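Local coordinates for protein acetone carboxylase alpha subunit (Xanthobacter autotrophicus Py2, PDB 5M45) that forms the alpha subunit of a multi-chain bacterial carboxylase and belongs to the hydantoinase B/oxoprolinase family, with a manganese ion bound in the chain, at residues Asp137-Asn142 / Cys203-Ala208; His155-Ile160 / Ile167-Gly172; Ala281-Gly286 / Arg417-Arg422; Glu521-Val526 / Tyr615-Asn620; Tyr558-His563 / Ala597-Asp602. One frame throughout, in Å; residues are numbered along the deposited sequence.

Interaction 1. Residues Asp137-Asn142 / Cys203-Ala208; sequences DIFCNN and CRKVGA
I138 to C140 pair antiparallel with R204 to G207 in a buried strand-to-strand contact near one border of a seven-stranded antiparallel sheet, strand 153-162 lying on the other flank of 138-141. C140 and R204 form a hydrogen-bonded pair, C140 N reaching R204 O at 2.9 Å. The register then slips by one residue. V206 and G207 both face I138, a classic beta bulge in which I138 O takes a 2.9 Å bond from V206 N and a weak one from G207 N, while I138 N donates to G207 O. The glycine leaves room, since a beta carbon on it would sit tightly against I138 CD1. On the I138 and C140 face, V206 CG2 meets I138 CG2 at 3.8 Å, and W216 of helix 214-222 covers V206. On the sheet face carrying F139, K205 CG lies over one face of the phenylalanine ring. The lysine chain then bends at chi3 (-58°), which brings CE round toward D137, and NZ completes a salt bridge of 2.8 Å to D137 OD2, met from above the carboxylate plane. NZ also bonds to the carbonyls of P131 and G132. At the far end N141 OD1 accepts from C203 N at 3.0 Å.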
# COMPACT_ATOMS: atom_id res chain seq x y z
N ASP A 137 -22.98 7.55 -7.08
CA ASP A 137 -21.69 6.90 -6.84
C ASP A 137 -20.68 7.91 -6.24
O ASP A 137 -20.82 9.11 -6.44
CB ASP A 137 -21.13 6.28 -8.13
CG ASP A 137 -21.77 4.95 -8.48
OD1 ASP A 137 -22.57 4.38 -7.68
OD2 ASP A 137 -21.45 4.43 -9.56
N ILE A 138 -19.71 7.38 -5.52
CA ILE A 138 -18.55 8.15 -5.03
C ILE A 138 -17.25 7.45 -5.45
O ILE A 138 -17.04 6.27 -5.14
CB ILE A 138 -18.56 8.27 -3.48
CG1 ILE A 138 -19.86 8.92 -3.01
CG2 ILE A 138 -17.38 9.12 -2.99
CD1 ILE A 138 -20.03 8.89 -1.46
N PHE A 139 -16.38 8.19 -6.16
CA PHE A 139 -15.05 7.72 -6.56
C PHE A 139 -13.96 8.40 -5.73
O PHE A 139 -14.10 9.56 -5.34
CB PHE A 139 -14.82 7.92 -8.10
CG PHE A 139 -15.72 7.09 -8.97
CD1 PHE A 139 -15.37 5.79 -9.34
CD2 PHE A 139 -16.94 7.59 -9.42
CE1 PHE A 139 -16.21 5.02 -10.14
CE2 PHE A 139 -17.80 6.82 -10.21
CZ PHE A 139 -17.45 5.53 -10.58
N CYS A 140 -12.89 7.68 -5.43
CA CYS A 140 -11.72 8.25 -4.79
C CYS A 140 -10.48 7.91 -5.61
O CYS A 140 -10.39 6.83 -6.18
CB CYS A 140 -11.61 7.74 -3.34
SG CYS A 140 -10.25 8.44 -2.36
N ASN A 141 -9.53 8.83 -5.66
CA ASN A 141 -8.31 8.65 -6.47
C ASN A 141 -7.14 9.48 -5.96
O ASN A 141 -7.35 10.61 -5.48
CB ASN A 141 -8.63 9.06 -7.93
CG ASN A 141 -7.42 9.00 -8.83
OD1 ASN A 141 -6.97 7.92 -9.23
ND2 ASN A 141 -6.86 10.16 -9.13
N ASN A 142 -5.93 8.92 -6.05
CA ASN A 142 -4.70 9.71 -5.85
C ASN A 142 -3.50 9.26 -6.69
O ASN A 142 -2.36 9.67 -6.41
CB ASN A 142 -4.32 9.77 -4.36
CG ASN A 142 -3.76 8.45 -3.86
OD1 ASN A 142 -3.82 7.45 -4.57
ND2 ASN A 142 -3.17 8.45 -2.65
N CYS A 203 -8.73 5.44 -9.16
CA CYS A 203 -10.15 5.67 -9.53
C CYS A 203 -11.12 4.60 -8.94
O CYS A 203 -11.98 4.02 -9.64
CB CYS A 203 -10.26 5.79 -11.06
SG CYS A 203 -9.48 7.29 -11.74
N ARG A 204 -11.00 4.39 -7.63
CA ARG A 204 -11.77 3.35 -6.94
C ARG A 204 -13.20 3.81 -6.67
O ARG A 204 -13.42 4.94 -6.22
CB ARG A 204 -11.06 2.97 -5.65
CG ARG A 204 -11.77 1.92 -4.79
CD ARG A 204 -10.91 1.43 -3.64
NE ARG A 204 -11.67 0.53 -2.78
CZ ARG A 204 -11.16 -0.13 -1.72
NH1 ARG A 204 -9.87 -0.02 -1.40
NH2 ARG A 204 -11.94 -0.90 -0.98
N LYS A 205 -14.19 2.95 -6.92
CA LYS A 205 -15.55 3.25 -6.46
C LYS A 205 -15.64 2.90 -4.95
O LYS A 205 -15.61 1.73 -4.58
CB LYS A 205 -16.64 2.48 -7.26
CG LYS A 205 -18.06 2.98 -6.93
CD LYS A 205 -19.20 2.24 -7.60
CE LYS A 205 -19.05 2.28 -9.11
NZ LYS A 205 -20.27 1.86 -9.85
N VAL A 206 -15.71 3.93 -4.11
CA VAL A 206 -15.69 3.79 -2.65
C VAL A 206 -17.07 3.98 -1.99
O VAL A 206 -17.19 3.82 -0.76
CB VAL A 206 -14.69 4.75 -2.00
CG1 VAL A 206 -13.26 4.42 -2.49
CG2 VAL A 206 -15.04 6.24 -2.22
N GLY A 207 -18.09 4.26 -2.79
CA GLY A 207 -19.45 4.40 -2.29
C GLY A 207 -20.49 4.41 -3.39
O GLY A 207 -20.19 4.63 -4.59
N ALA A 208 -21.74 4.15 -2.98
CA ALA A 208 -22.89 4.18 -3.84
C ALA A 208 -24.11 4.61 -3.01
O ALA A 208 -24.10 4.49 -1.77
CB ALA A 208 -23.10 2.81 -4.49
O HOH W 1 -23.08 1.84 -8.11

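Interaction 2. Residues His155-Ile160 / Ile167-Gly172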
# COMPACT_ATOMS: atom_id res chain seq x y z
N HIS A 155 -8.23 12.87 -4.06
CA HIS A 155 -9.41 13.31 -4.82
C HIS A 155 -10.68 12.49 -4.46
O HIS A 155 -10.60 11.26 -4.37
CB HIS A 155 -9.25 13.17 -6.35
CG HIS A 155 -7.93 13.61 -6.89
ND1 HIS A 155 -7.41 13.08 -8.05
CD2 HIS A 155 -7.04 14.53 -6.45
CE1 HIS A 155 -6.24 13.67 -8.31
NE2 HIS A 155 -5.99 14.54 -7.34
N THR A 156 -11.82 13.19 -4.32
CA THR A 156 -13.16 12.60 -4.31
C THR A 156 -13.87 13.17 -5.55
O THR A 156 -13.89 14.38 -5.77
CB THR A 156 -13.95 12.93 -3.04
OG1 THR A 156 -13.30 12.38 -1.89
CG2 THR A 156 -15.39 12.37 -3.10
N ILE A 157 -14.38 12.28 -6.40
CA ILE A 157 -15.02 12.62 -7.69
C ILE A 157 -16.46 12.01 -7.75
O ILE A 157 -16.66 10.82 -7.53
CB ILE A 157 -14.15 12.12 -8.87
CG1 ILE A 157 -12.77 12.83 -8.90
CG2 ILE A 157 -14.85 12.37 -10.20
CD1 ILE A 157 -11.73 12.04 -9.70
N VAL A 158 -17.47 12.86 -8.03
CA VAL A 158 -18.89 12.47 -8.05
C VAL A 158 -19.48 12.88 -9.43
O VAL A 158 -19.37 14.05 -9.83
CB VAL A 158 -19.67 13.17 -6.93
CG1 VAL A 158 -21.15 12.89 -7.04
CG2 VAL A 158 -19.11 12.74 -5.57
N PRO A 159 -20.14 11.94 -10.14
CA PRO A 159 -20.82 12.31 -11.39
C PRO A 159 -22.11 13.08 -11.10
O PRO A 159 -22.72 12.90 -10.03
CB PRO A 159 -21.12 10.96 -12.06
CG PRO A 159 -21.31 10.03 -10.89
CD PRO A 159 -20.32 10.50 -9.84
N ILE A 160 -22.48 13.94 -12.04
CA ILE A 160 -23.71 14.74 -11.97
C ILE A 160 -24.68 14.32 -13.08
O ILE A 160 -24.31 14.33 -14.25
CB ILE A 160 -23.40 16.26 -12.07
CG1 ILE A 160 -22.38 16.65 -10.99
CG2 ILE A 160 -24.69 17.06 -11.97
CD1 ILE A 160 -21.82 18.07 -11.08
N ILE A 167 -24.39 14.73 -17.09
CA ILE A 167 -24.17 16.07 -17.62
C ILE A 167 -22.88 16.74 -17.10
O ILE A 167 -22.56 17.86 -17.54
CB ILE A 167 -25.39 17.00 -17.38
CG1 ILE A 167 -25.70 17.17 -15.89
CG2 ILE A 167 -26.63 16.45 -18.08
CD1 ILE A 167 -26.42 18.48 -15.56
N GLY A 168 -22.12 16.07 -16.26
CA GLY A 168 -20.90 16.66 -15.68
C GLY A 168 -20.33 15.85 -14.53
O GLY A 168 -20.79 14.72 -14.26
N TRP A 169 -19.30 16.40 -13.90
CA TRP A 169 -18.68 15.81 -12.72
C TRP A 169 -18.26 16.94 -11.77
O TRP A 169 -18.04 18.07 -12.21
CB TRP A 169 -17.41 15.05 -13.10
CG TRP A 169 -17.45 14.04 -14.25
CD1 TRP A 169 -17.50 14.32 -15.59
CD2 TRP A 169 -17.43 12.61 -14.14
NE1 TRP A 169 -17.50 13.16 -16.32
CE2 TRP A 169 -17.45 12.09 -15.46
CE3 TRP A 169 -17.37 11.71 -13.07
CZ2 TRP A 169 -17.40 10.72 -15.73
CZ3 TRP A 169 -17.32 10.33 -13.35
CH2 TRP A 169 -17.34 9.86 -14.66
N VAL A 170 -18.10 16.62 -10.47
CA VAL A 170 -17.47 17.56 -9.53
C VAL A 170 -16.32 16.85 -8.81
O VAL A 170 -16.45 15.69 -8.35
CB VAL A 170 -18.47 18.18 -8.53
CG1 VAL A 170 -19.27 17.13 -7.81
CG2 VAL A 170 -17.76 19.06 -7.51
N GLY A 171 -15.18 17.52 -8.72
CA GLY A 171 -14.02 17.00 -8.00
C GLY A 171 -13.67 17.86 -6.81
O GLY A 171 -13.74 19.10 -6.90
N GLY A 172 -13.29 17.22 -5.70
CA GLY A 172 -12.76 17.90 -4.52
C GLY A 172 -11.47 17.25 -4.03
O GLY A 172 -11.37 16.02 -3.98
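V158 and V170 exchange a reciprocal pair of backbone hydrogen bonds, V170 N to V158 O being 2.9 Å, and T156 with G172 does the same. I160 N donates to G168 O, and I160 O is gripped by I167 N at 2.9 Å and more weakly by G168 N. I167 and G168 both face I160, a classic beta bulge close to the turn of the hairpin formed by strands 153-162 and 165-175. Between the bonded pairs lie CA-H...O contacts, such as G171 CA to T156 O at 3.4 Å. The apolar contacts divide between the two faces of this hairpin. On one, with W169 CG anti to the carbonyl carbon (chi1 -50°), the six-membered part of the indole touches the partner strand obliquely through CE3, 3.9 Å from I157 CG2 and 4.0 Å from P159 CB, while helix 111-124 packs on I157 and W169 through I119. On the other, I160 CD1 lies 4.2 Å from V170 CB, and the I160 and I167 side chains cross at about a right angle, I160 CG2 4.0 Å from I167 CG1. C241 of helix 227-255 touches both V158 and V170. T156 OG1 bonds to R237 NE and W169 NE1 to A97 O.

Interaction 3. Residues Ala281-Gly286 / Arg417-Arg422; sequences AMTIPG and RSYFGR
The chain leaves helical geometry at T283, just past the end of helix 257-282, and there its backbone comes closest to the last turns of helix 401-422, with T283 CA 4.7 Å from S418 CA. R422 carries the polar part of the contact, its chain extended from CG to NE and the guanidinium lying across the helix end with A281 O over the centre of one face, 3.2 Å from CZ. That oxygen forms no hydrogen bond to the group, although a carbonyl so placed would probably suit the positive charge. A hydrogen bond goes instead from NH1 to T283 O, near the edge of the guanidinium (2.9 Å, angle at H 148°), and NH1 also reaches K280 O. S418 OG fits closely against T283, 3.3 Å from CB, while its own hydrogen bond goes to L415 O. I284 CD1 rests against the opposing helix, 3.5 Å from S418 O. G421 permits this approach, for a beta carbon there would clash with that methyl. M282 bends at chi3 (74°), setting CE 3.8 Å from CE1 of Y419, whose OH is held by T363 OG1. M282 O lies in the ring plane at the edge, buried without a polar partner in the model. The arrangement is a helix C-terminus bound by an arginine from a second helix, where the chain passes into strand 286-297, which pairs at G286 with a strand of another protein's chain.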
# COMPACT_ATOMS: atom_id res chain seq x y z
N ALA A 281 -1.76 40.99 -26.11
CA ALA A 281 -1.79 42.30 -25.43
C ALA A 281 -0.55 42.60 -24.56
O ALA A 281 -0.19 43.78 -24.41
CB ALA A 281 -3.07 42.45 -24.60
N MET A 282 0.11 41.56 -24.00
CA MET A 282 1.09 41.74 -22.94
C MET A 282 2.53 41.36 -23.30
O MET A 282 3.47 41.86 -22.69
CB MET A 282 0.68 40.91 -21.70
CG MET A 282 -0.56 41.33 -20.95
SD MET A 282 -1.01 40.15 -19.62
CE MET A 282 0.24 40.55 -18.44
N THR A 283 2.72 40.45 -24.28
CA THR A 283 4.02 39.85 -24.53
C THR A 283 4.64 40.35 -25.85
O THR A 283 4.23 41.42 -26.37
CB THR A 283 3.96 38.28 -24.46
OG1 THR A 283 3.31 37.75 -25.63
CG2 THR A 283 3.26 37.80 -23.19
N ILE A 284 5.64 39.61 -26.38
CA ILE A 284 6.33 39.93 -27.62
C ILE A 284 6.62 38.58 -28.32
O ILE A 284 7.14 37.65 -27.68
CB ILE A 284 7.69 40.64 -27.33
CG1 ILE A 284 7.48 41.95 -26.56
CG2 ILE A 284 8.42 40.95 -28.64
CD1 ILE A 284 8.76 42.65 -26.13
N PRO A 285 6.33 38.45 -29.63
CA PRO A 285 6.68 37.20 -30.30
C PRO A 285 8.20 36.99 -30.37
O PRO A 285 8.94 37.96 -30.49
CB PRO A 285 6.12 37.39 -31.72
CG PRO A 285 6.11 38.88 -31.92
CD PRO A 285 5.78 39.44 -30.57
N GLY A 286 8.63 35.74 -30.32
CA GLY A 286 10.06 35.42 -30.28
C GLY A 286 10.39 34.10 -29.61
O GLY A 286 9.47 33.32 -29.26
N ARG A 417 10.77 38.93 -19.55
CA ARG A 417 11.51 39.66 -20.60
C ARG A 417 10.55 40.28 -21.61
O ARG A 417 10.82 41.38 -22.10
CB ARG A 417 12.54 38.77 -21.32
CG ARG A 417 13.70 38.35 -20.45
CD ARG A 417 14.71 37.50 -21.21
NE ARG A 417 15.60 36.90 -20.23
CZ ARG A 417 16.58 37.52 -19.60
NH1 ARG A 417 16.87 38.80 -19.87
NH2 ARG A 417 17.30 36.83 -18.69
N SER A 418 9.45 39.59 -21.93
CA SER A 418 8.41 40.13 -22.84
C SER A 418 7.73 41.36 -22.21
O SER A 418 7.61 42.41 -22.85
CB SER A 418 7.37 39.05 -23.25
OG SER A 418 6.34 38.80 -22.30
N TYR A 419 7.36 41.24 -20.93
CA TYR A 419 6.73 42.34 -20.20
C TYR A 419 7.64 43.56 -20.09
O TYR A 419 7.19 44.71 -20.31
CB TYR A 419 6.32 41.91 -18.77
CG TYR A 419 5.40 40.70 -18.61
CD1 TYR A 419 4.50 40.31 -19.60
CD2 TYR A 419 5.42 39.96 -17.41
CE1 TYR A 419 3.63 39.22 -19.41
CE2 TYR A 419 4.56 38.89 -17.19
CZ TYR A 419 3.67 38.52 -18.19
OH TYR A 419 2.83 37.47 -17.97
N PHE A 420 8.90 43.31 -19.77
CA PHE A 420 9.90 44.38 -19.62
C PHE A 420 10.15 45.12 -20.93
O PHE A 420 10.16 46.38 -20.96
CB PHE A 420 11.23 43.83 -19.04
CG PHE A 420 12.20 44.91 -18.73
CD1 PHE A 420 13.05 45.41 -19.74
CD2 PHE A 420 12.20 45.53 -17.48
CE1 PHE A 420 13.90 46.49 -19.47
CE2 PHE A 420 13.05 46.60 -17.22
CZ PHE A 420 13.91 47.06 -18.20
N GLY A 421 10.32 44.36 -22.01
CA GLY A 421 10.51 44.93 -23.34
C GLY A 421 9.38 45.80 -23.82
O GLY A 421 9.60 46.84 -24.46
N ARG A 422 8.15 45.40 -23.48
CA ARG A 422 6.96 46.10 -23.94
C ARG A 422 6.56 47.28 -23.05
O ARG A 422 5.81 48.15 -23.50
CB ARG A 422 5.79 45.12 -24.08
CG ARG A 422 4.62 45.66 -24.87
CD ARG A 422 3.75 44.56 -25.42
NE ARG A 422 2.64 45.08 -26.22
CZ ARG A 422 1.78 44.32 -26.88
NH1 ARG A 422 1.88 42.99 -26.86
NH2 ARG A 422 0.79 44.85 -27.53

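Interaction 4. Residues Glu521-Val526 / Tyr615-Asn620; sequences ESLRMV and YDLYLN
R524 and N620 lie side by side on one face of two antiparallel strands, pointing the same way, with the guanidinium and amide planes 77° apart. R524 NH2 and N620 ND2 are 4.0 Å apart without bonding to each other; R524 NH2 forms a salt bridge with E457 OE1, to which N620 ND2 and S522 OG also bond, and N620 OD1 bonds to N437 ND2. The arginine chain turns at chi2 (-53°), swinging CD back along its own strand, and NE then finds S522 OG at 2.9 Å, in the guanidinium plane and nearly straight at 172°. E495 holds NH1 in a second salt bridge, so all three nitrogens of the group have partners and its rotation is probably well fixed. On the reverse face the leucines and M525 interleave: L617 CD2 meets M525 CB at 4.0 Å, and L619 CD1 lies against S522 O. M525 and Y615 run alongside each other, SD standing 3.8 Å from Y615 CD1 in an oblique Met-aromatic contact. L567 of helix 567-573 touches M525, Y615 and L617. Among the backbone bonds, R524 N reaches Y618 O at 2.9 Å, and ahead of strand 617-621, Y615 N already reaches V526 O at 3.0 Å. This is regular antiparallel pairing within a five-stranded sheet, with a buried polar cluster around E457 on one face and apolar packing on the other.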
# COMPACT_ATOMS: atom_id res chain seq x y z
N GLU A 521 11.95 31.97 9.67
CA GLU A 521 12.44 30.80 10.37
C GLU A 521 11.73 30.65 11.70
O GLU A 521 11.28 31.64 12.30
CB GLU A 521 13.96 30.85 10.58
CG GLU A 521 14.42 32.02 11.41
CD GLU A 521 15.92 32.29 11.34
OE1 GLU A 521 16.35 33.50 11.41
OE2 GLU A 521 16.70 31.32 11.22
N SER A 522 11.62 29.40 12.15
CA SER A 522 11.10 29.10 13.48
C SER A 522 12.02 28.08 14.17
O SER A 522 12.47 27.13 13.53
CB SER A 522 9.65 28.57 13.41
OG SER A 522 9.51 27.36 12.65
N LEU A 523 12.29 28.30 15.48
CA LEU A 523 13.03 27.34 16.28
C LEU A 523 12.01 26.55 17.09
O LEU A 523 11.22 27.14 17.84
CB LEU A 523 14.00 28.04 17.26
CG LEU A 523 14.87 27.14 18.16
CD1 LEU A 523 15.67 26.18 17.35
CD2 LEU A 523 15.80 27.93 19.07
N ARG A 524 12.06 25.22 16.95
CA ARG A 524 11.20 24.29 17.69
C ARG A 524 11.97 23.50 18.76
O ARG A 524 13.12 23.08 18.52
CB ARG A 524 10.53 23.29 16.76
CG ARG A 524 9.99 23.86 15.44
CD ARG A 524 9.07 25.06 15.60
NE ARG A 524 8.40 25.24 14.32
CZ ARG A 524 7.30 24.60 13.91
NH1 ARG A 524 6.64 23.77 14.69
NH2 ARG A 524 6.85 24.80 12.67
N MET A 525 11.32 23.28 19.88
CA MET A 525 11.79 22.36 20.92
C MET A 525 10.80 21.21 21.02
O MET A 525 9.60 21.42 21.11
CB MET A 525 11.91 23.06 22.28
CG MET A 525 12.65 22.21 23.33
SD MET A 525 13.03 23.00 24.93
CE MET A 525 11.40 22.93 25.66
N VAL A 526 11.31 19.97 21.01
CA VAL A 526 10.44 18.78 21.17
C VAL A 526 9.84 18.77 22.59
O VAL A 526 10.53 19.01 23.59
CB VAL A 526 11.24 17.50 20.86
CG1 VAL A 526 10.37 16.25 21.02
CG2 VAL A 526 11.79 17.54 19.42
N TYR A 615 13.16 18.20 24.67
CA TYR A 615 14.20 19.22 24.87
C TYR A 615 15.25 19.32 23.72
O TYR A 615 16.10 20.21 23.76
CB TYR A 615 14.87 19.13 26.26
CG TYR A 615 13.91 19.35 27.42
CD1 TYR A 615 13.61 20.61 27.87
CD2 TYR A 615 13.37 18.26 28.13
CE1 TYR A 615 12.79 20.83 28.96
CE2 TYR A 615 12.53 18.44 29.23
CZ TYR A 615 12.24 19.75 29.64
OH TYR A 615 11.42 20.00 30.72
N ASP A 616 15.18 18.46 22.72
CA ASP A 616 15.96 18.60 21.48
C ASP A 616 15.42 19.76 20.61
O ASP A 616 14.23 20.17 20.76
CB ASP A 616 15.99 17.30 20.66
CG ASP A 616 16.82 16.17 21.30
OD1 ASP A 616 17.48 16.36 22.35
OD2 ASP A 616 16.81 15.05 20.70
N LEU A 617 16.28 20.29 19.73
CA LEU A 617 15.96 21.46 18.90
C LEU A 617 16.00 21.14 17.41
O LEU A 617 16.81 20.34 16.97
CB LEU A 617 16.94 22.60 19.17
CG LEU A 617 16.96 23.21 20.57
CD1 LEU A 617 18.06 24.27 20.64
CD2 LEU A 617 15.62 23.80 20.97
N TYR A 618 15.12 21.80 16.66
CA TYR A 618 15.02 21.69 15.19
C TYR A 618 14.74 23.09 14.63
O TYR A 618 13.80 23.76 15.08
CB TYR A 618 13.85 20.72 14.85
CG TYR A 618 13.57 20.39 13.38
CD1 TYR A 618 13.07 21.35 12.48
CD2 TYR A 618 13.74 19.07 12.89
CE1 TYR A 618 12.79 21.04 11.16
CE2 TYR A 618 13.47 18.76 11.56
CZ TYR A 618 12.98 19.74 10.70
OH TYR A 618 12.68 19.44 9.37
N LEU A 619 15.57 23.53 13.66
CA LEU A 619 15.35 24.83 12.95
C LEU A 619 14.56 24.62 11.66
O LEU A 619 15.05 23.94 10.77
CB LEU A 619 16.68 25.54 12.66
CG LEU A 619 16.59 26.88 11.91
CD1 LEU A 619 15.94 27.93 12.79
CD2 LEU A 619 17.96 27.38 11.45
N ASN A 620 13.37 25.20 11.55
CA ASN A 620 12.59 25.26 10.30
C ASN A 620 12.87 26.56 9.54
O ASN A 620 12.53 27.66 10.01
CB ASN A 620 11.07 25.15 10.59
CG ASN A 620 10.30 24.54 9.42
OD1 ASN A 620 10.83 23.76 8.66
ND2 ASN A 620 9.02 24.91 9.27

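Interaction 5. Residues Tyr558-His563 / Ala597-Asp602; sequences YRFAAH and AQIKRD
The guanidinium of R559 has K600 CB over the centre of one face and the carboxylate of D602 at its edge, the two planes 32° apart. The grip is side-on: NE reaches D602 OD1 at 3.0 Å, and NH2 reaches OD2 at 2.9 Å on the syn lone pair. A bend at chi3 (67°) of R559 turns NE toward the aspartate, and NH2 has D302 as a second acidic partner. K600 CD lies 3.6 Å from R559 NH1, and NZ of the lysine is close to this like charge; D302, binding both residues, and E610, binding the lysine, would probably offset the repulsion. On the opposite face of the sheet the guanidinium of R601 has F560 CD1 over one side, offset toward the rim, with NH1 3.5 Å from that carbon and the planes 45° apart. D582 and D591 bind its nitrogens. F560 CE1 also meets I599 CG2 at 3.7 Å. The ring of H563 and the amide of Q598 run side by side, OE1 being 3.4 Å from H563 CD2, while E610 and D616 hold the two imidazole nitrogens. The strands bond in regular antiparallel register, A561 O accepting from K600 N at 2.9 Å. The result is an edge-strand pairing: 598-602 is one of the two outermost strands within this chain of a five-stranded antiparallel sheet, joined to 559-563 by backbone ladder and salt bridge.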
# COMPACT_ATOMS: atom_id res chain seq x y z
N TYR A 558 20.16 25.04 4.52
CA TYR A 558 21.02 24.34 5.45
C TYR A 558 20.18 23.76 6.60
O TYR A 558 19.01 24.09 6.76
CB TYR A 558 22.15 25.25 5.97
CG TYR A 558 21.69 26.35 6.94
CD1 TYR A 558 21.20 27.56 6.48
CD2 TYR A 558 21.74 26.15 8.32
CE1 TYR A 558 20.77 28.56 7.36
CE2 TYR A 558 21.30 27.16 9.22
CZ TYR A 558 20.82 28.35 8.75
OH TYR A 558 20.37 29.34 9.64
N ARG A 559 20.82 22.87 7.36
CA ARG A 559 20.26 22.16 8.51
C ARG A 559 20.86 22.66 9.82
O ARG A 559 22.09 22.83 9.91
CB ARG A 559 20.60 20.64 8.37
CG ARG A 559 20.36 19.80 9.59
CD ARG A 559 20.45 18.29 9.35
NE ARG A 559 21.80 17.78 9.01
CZ ARG A 559 22.16 16.50 9.15
NH1 ARG A 559 21.33 15.58 9.66
NH2 ARG A 559 23.37 16.11 8.78
N PHE A 560 20.01 22.87 10.82
CA PHE A 560 20.39 22.95 12.24
C PHE A 560 19.48 22.09 13.10
O PHE A 560 18.27 22.29 13.10
CB PHE A 560 20.34 24.39 12.81
CG PHE A 560 20.68 24.47 14.28
CD1 PHE A 560 21.99 24.61 14.70
CD2 PHE A 560 19.67 24.43 15.27
CE1 PHE A 560 22.31 24.67 16.07
CE2 PHE A 560 19.98 24.51 16.62
CZ PHE A 560 21.30 24.61 17.02
N ALA A 561 20.09 21.15 13.83
CA ALA A 561 19.43 20.34 14.84
C ALA A 561 20.36 20.10 16.01
O ALA A 561 21.59 20.06 15.83
CB ALA A 561 18.98 19.01 14.26
N ALA A 562 19.79 19.92 17.21
CA ALA A 562 20.59 19.67 18.42
C ALA A 562 19.97 18.59 19.32
O ALA A 562 18.81 18.67 19.67
CB ALA A 562 20.80 20.99 19.20
N HIS A 563 20.77 17.59 19.67
CA HIS A 563 20.39 16.47 20.55
C HIS A 563 21.12 16.55 21.89
O HIS A 563 22.17 17.18 21.99
CB HIS A 563 20.70 15.13 19.89
CG HIS A 563 19.99 14.92 18.59
ND1 HIS A 563 18.63 14.77 18.52
CD2 HIS A 563 20.45 14.83 17.32
CE1 HIS A 563 18.26 14.61 17.26
NE2 HIS A 563 19.36 14.61 16.51
N ALA A 597 25.69 19.57 23.97
CA ALA A 597 24.85 19.03 22.90
C ALA A 597 25.62 18.38 21.75
O ALA A 597 26.76 18.74 21.47
CB ALA A 597 23.95 20.13 22.35
N GLN A 598 24.98 17.42 21.09
CA GLN A 598 25.40 16.93 19.77
C GLN A 598 24.68 17.82 18.73
O GLN A 598 23.47 17.71 18.57
CB GLN A 598 25.00 15.46 19.58
CG GLN A 598 25.54 14.87 18.28
CD GLN A 598 24.63 13.86 17.46
OE1 GLN A 598 23.50 13.45 17.83
NE2 GLN A 598 25.20 13.42 16.34
N ILE A 599 25.43 18.71 18.06
CA ILE A 599 24.85 19.65 17.11
C ILE A 599 25.15 19.20 15.68
O ILE A 599 26.29 18.90 15.36
CB ILE A 599 25.40 21.08 17.32
CG1 ILE A 599 25.01 21.58 18.71
CG2 ILE A 599 24.91 22.03 16.21
CD1 ILE A 599 25.56 22.92 19.08
N LYS A 600 24.14 19.19 14.83
CA LYS A 600 24.32 19.03 13.39
C LYS A 600 24.01 20.37 12.69
O LYS A 600 22.86 20.83 12.71
CB LYS A 600 23.42 17.90 12.87
CG LYS A 600 23.86 16.53 13.43
CD LYS A 600 23.17 15.37 12.71
CE LYS A 600 23.59 14.02 13.29
NZ LYS A 600 23.02 12.89 12.46
N ARG A 601 25.04 21.01 12.16
CA ARG A 601 24.93 22.29 11.47
C ARG A 601 25.72 22.17 10.16
O ARG A 601 26.97 22.18 10.19
CB ARG A 601 25.49 23.43 12.35
CG ARG A 601 25.63 24.79 11.66
CD ARG A 601 26.24 25.88 12.53
NE ARG A 601 25.34 26.40 13.58
CZ ARG A 601 24.34 27.26 13.40
NH1 ARG A 601 23.64 27.66 14.44
NH2 ARG A 601 24.02 27.73 12.20
N ASP A 602 25.02 22.00 9.04
CA ASP A 602 25.70 21.66 7.78
C ASP A 602 24.80 21.90 6.58
O ASP A 602 23.65 22.35 6.75
CB ASP A 602 26.23 20.21 7.82
CG ASP A 602 25.14 19.16 7.98
OD1 ASP A 602 23.97 19.38 7.64
OD2 ASP A 602 25.46 18.04 8.43

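From the N terminus, interaction 1 closes the loop from 137-142 to 203-208, and interaction 2, the hairpin of 155-160 and 167-172, is nested inside it. The two touch through backbone bonds, since strands 138-141 and 153-162 are neighbours in one antiparallel sheet. Interaction 3 follows in series and closes a loop of 130 residues, its centre about 45 Å from that of interaction 1, bringing the ends of helices 257-282 and 401-422 together. Interaction 4 then closes a long loop from 521-526 to 615-620, with interaction 5 nested within. These also share a sheet: strand 617-621 lies between 520-526 and 559-563, L617 N bonding to A562 O. No two contacts cross along the chain.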